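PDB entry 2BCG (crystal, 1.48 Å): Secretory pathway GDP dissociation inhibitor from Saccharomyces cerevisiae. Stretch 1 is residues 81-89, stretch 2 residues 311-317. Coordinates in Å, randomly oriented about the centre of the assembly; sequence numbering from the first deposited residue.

Stretch 1 81-89: DWNVDLIPK
Stretch 2 (311-317) IRAICIL

This is a small packing contact, without a hydrogen bond between the stretches, in which side chains from one face of a strand meet side chains and backbone of a largely irregular segment, burying 368 Å² in total. Stretch 2 is extended throughout 311-317, so its side chains alternate: Arg312, Ile314 and Ile316 point toward stretch 1, while Ile311, Ala313, Cys315 and Leu317 are out of reach. Stretch 1 is strand only at 84-85, turns at Leu86 (phi/psi -80/-28), and extends again from Ile87; Trp82 and Val84 point toward stretch 2, Asp85, Ile87 and Pro88 sideways, Leu86 away. The chains run in opposite senses, with CA-CA distances of 7.8 Å for Leu86-Ile314 and 7.4 Å for Ile87-Arg312, leaving room for side chains between the backbones.

Ile316 (m, t) sets CG2 3.9 Å from Trp82 CH2 (m, chi2 82°), at the ring edge. Ile314 (m, t) uses both branches: CG2 lies 3.6 Å from Val84 CG1 (t), and CD1 3.7 Å from Asp85 O, a buried carbonyl without a polar partner. These apolar groups fill buried space without needing polar partners. Arg312 (m, t, t, chi4 123°) supplies length: its aliphatic CD lies 3.8 Å from Leu86 O and 4.0 Å from Pro88 CD, while Ile87 CD1 (m, t) covers one guanidinium face, 3.6 Å from Arg312 NH1, and NH2 is hydrogen-bonded elsewhere in the structure.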

# COMPACT_ATOMS: atom_id res chain seq x y z
N ASP A 81 -12.41 -9.12 7.42
CA ASP A 81 -11.14 -9.71 7.80
C ASP A 81 -10.19 -10.02 6.62
O ASP A 81 -9.03 -10.39 6.82
CB ASP A 81 -11.38 -11.04 8.52
CG ASP A 81 -11.88 -10.87 9.95
OD1 ASP A 81 -12.02 -11.93 10.63
OD2 ASP A 81 -12.13 -9.72 10.38
N TRP A 82 -10.71 -9.90 5.40
CA TRP A 82 -9.96 -10.35 4.22
C TRP A 82 -9.51 -9.16 3.37
O TRP A 82 -10.34 -8.34 2.99
CB TRP A 82 -10.84 -11.31 3.39
CG TRP A 82 -11.12 -12.62 4.10
CD1 TRP A 82 -12.08 -12.86 5.06
CD2 TRP A 82 -10.40 -13.84 3.94
NE1 TRP A 82 -11.99 -14.16 5.52
CE2 TRP A 82 -10.99 -14.80 4.81
CE3 TRP A 82 -9.34 -14.24 3.11
CZ2 TRP A 82 -10.53 -16.12 4.89
CZ3 TRP A 82 -8.88 -15.54 3.19
CH2 TRP A 82 -9.48 -16.47 4.07
N ASN A 83 -8.20 -9.11 3.09
CA ASN A 83 -7.61 -8.07 2.24
C ASN A 83 -6.59 -8.82 1.39
O ASN A 83 -5.43 -8.96 1.77
CB ASN A 83 -6.88 -7.01 3.08
CG ASN A 83 -7.83 -6.27 4.00
OD1 ASN A 83 -8.62 -5.46 3.53
ND2 ASN A 83 -7.77 -6.57 5.30
N VAL A 84 -7.06 -9.36 0.29
CA VAL A 84 -6.27 -10.29 -0.48
C VAL A 84 -5.63 -9.62 -1.69
O VAL A 84 -6.34 -9.14 -2.57
CB VAL A 84 -7.16 -11.46 -0.96
CG1 VAL A 84 -6.33 -12.47 -1.77
CG2 VAL A 84 -7.90 -12.08 0.22
N ASP A 85 -4.30 -9.59 -1.71
CA ASP A 85 -3.56 -9.02 -2.84
C ASP A 85 -3.94 -9.73 -4.13
O ASP A 85 -3.96 -10.98 -4.21
CB ASP A 85 -2.05 -9.18 -2.63
CG ASP A 85 -1.53 -8.47 -1.41
OD1 ASP A 85 -2.15 -7.48 -0.94
OD2 ASP A 85 -0.46 -8.92 -0.92
N LEU A 86 -4.18 -8.95 -5.17
CA LEU A 86 -4.35 -9.55 -6.49
C LEU A 86 -3.00 -9.87 -7.14
O LEU A 86 -2.89 -10.78 -7.96
CB LEU A 86 -5.14 -8.58 -7.38
CG LEU A 86 -6.60 -8.29 -6.94
CD1 LEU A 86 -7.22 -7.22 -7.81
CD2 LEU A 86 -7.45 -9.52 -7.05
N ILE A 87 -1.97 -9.08 -6.76
CA ILE A 87 -0.63 -9.22 -7.31
C ILE A 87 0.41 -9.26 -6.17
O ILE A 87 0.57 -8.26 -5.47
CB ILE A 87 -0.28 -8.08 -8.32
CG1 ILE A 87 -1.28 -8.11 -9.47
CG2 ILE A 87 1.20 -8.23 -8.77
CD1 ILE A 87 -1.01 -7.06 -10.54
N PRO A 88 1.09 -10.40 -5.98
CA PRO A 88 1.95 -10.50 -4.81
C PRO A 88 3.24 -9.68 -4.95
O PRO A 88 3.92 -9.73 -5.97
CB PRO A 88 2.22 -12.01 -4.72
CG PRO A 88 2.17 -12.47 -6.15
CD PRO A 88 1.11 -11.64 -6.80
N LYS A 89 3.57 -8.93 -3.91
CA LYS A 89 4.87 -8.24 -3.86
C LYS A 89 5.26 -8.09 -2.41
O LYS A 89 4.37 -7.82 -1.56
CB LYS A 89 4.80 -6.81 -4.43
CG LYS A 89 4.32 -6.71 -5.85
CD LYS A 89 5.47 -7.03 -6.81
CE LYS A 89 4.98 -7.01 -8.22
NZ LYS A 89 6.13 -7.30 -9.14
N ILE A 311 0.75 -16.15 -14.63
CA ILE A 311 -0.37 -16.81 -13.95
C ILE A 311 -0.20 -16.54 -12.46
O ILE A 311 0.95 -16.62 -11.93
CB ILE A 311 -0.47 -18.33 -14.24
CG1 ILE A 311 -1.66 -18.95 -13.51
CG2 ILE A 311 0.84 -19.04 -13.95
CD1 ILE A 311 -2.06 -20.33 -14.02
N ARG A 312 -1.31 -16.18 -11.81
CA ARG A 312 -1.31 -15.92 -10.37
C ARG A 312 -2.44 -16.73 -9.74
O ARG A 312 -3.63 -16.59 -10.13
CB ARG A 312 -1.46 -14.43 -10.06
CG ARG A 312 -0.27 -13.61 -10.61
CD ARG A 312 -0.43 -12.13 -10.46
NE ARG A 312 0.80 -11.40 -10.82
CZ ARG A 312 0.89 -10.44 -11.75
NH1 ARG A 312 -0.16 -10.05 -12.44
NH2 ARG A 312 2.05 -9.81 -11.94
N ALA A 313 -2.04 -17.63 -8.84
CA ALA A 313 -3.00 -18.54 -8.22
C ALA A 313 -3.04 -18.16 -6.76
O ALA A 313 -2.08 -18.38 -6.04
CB ALA A 313 -2.55 -20.00 -8.35
N ILE A 314 -4.17 -17.62 -6.33
CA ILE A 314 -4.37 -17.23 -4.95
C ILE A 314 -5.00 -18.41 -4.22
O ILE A 314 -6.12 -18.84 -4.54
CB ILE A 314 -5.29 -15.98 -4.88
CG1 ILE A 314 -4.69 -14.79 -5.66
CG2 ILE A 314 -5.65 -15.64 -3.42
CD1 ILE A 314 -5.73 -13.70 -5.91
N CYS A 315 -4.24 -18.98 -3.28
CA CYS A 315 -4.69 -20.16 -2.56
C CYS A 315 -4.99 -19.82 -1.12
O CYS A 315 -4.22 -19.08 -0.50
CB CYS A 315 -3.61 -21.22 -2.56
SG CYS A 315 -3.16 -21.71 -4.26
N ILE A 316 -6.11 -20.35 -0.62
CA ILE A 316 -6.46 -20.19 0.79
C ILE A 316 -6.20 -21.51 1.48
O ILE A 316 -6.67 -22.55 1.02
CB ILE A 316 -7.92 -19.79 1.01
CG1 ILE A 316 -8.25 -18.44 0.35
CG2 ILE A 316 -8.24 -19.78 2.52
CD1 ILE A 316 -9.78 -18.08 0.39
N LEU A 317 -5.39 -21.43 2.53
CA LEU A 317 -5.11 -22.62 3.36
C LEU A 317 -5.71 -22.38 4.71
O LEU A 317 -5.90 -21.25 5.12
CB LEU A 317 -3.61 -22.85 3.53
CG LEU A 317 -2.71 -22.64 2.30
CD1 LEU A 317 -1.27 -22.82 2.66
CD2 LEU A 317 -3.05 -23.60 1.18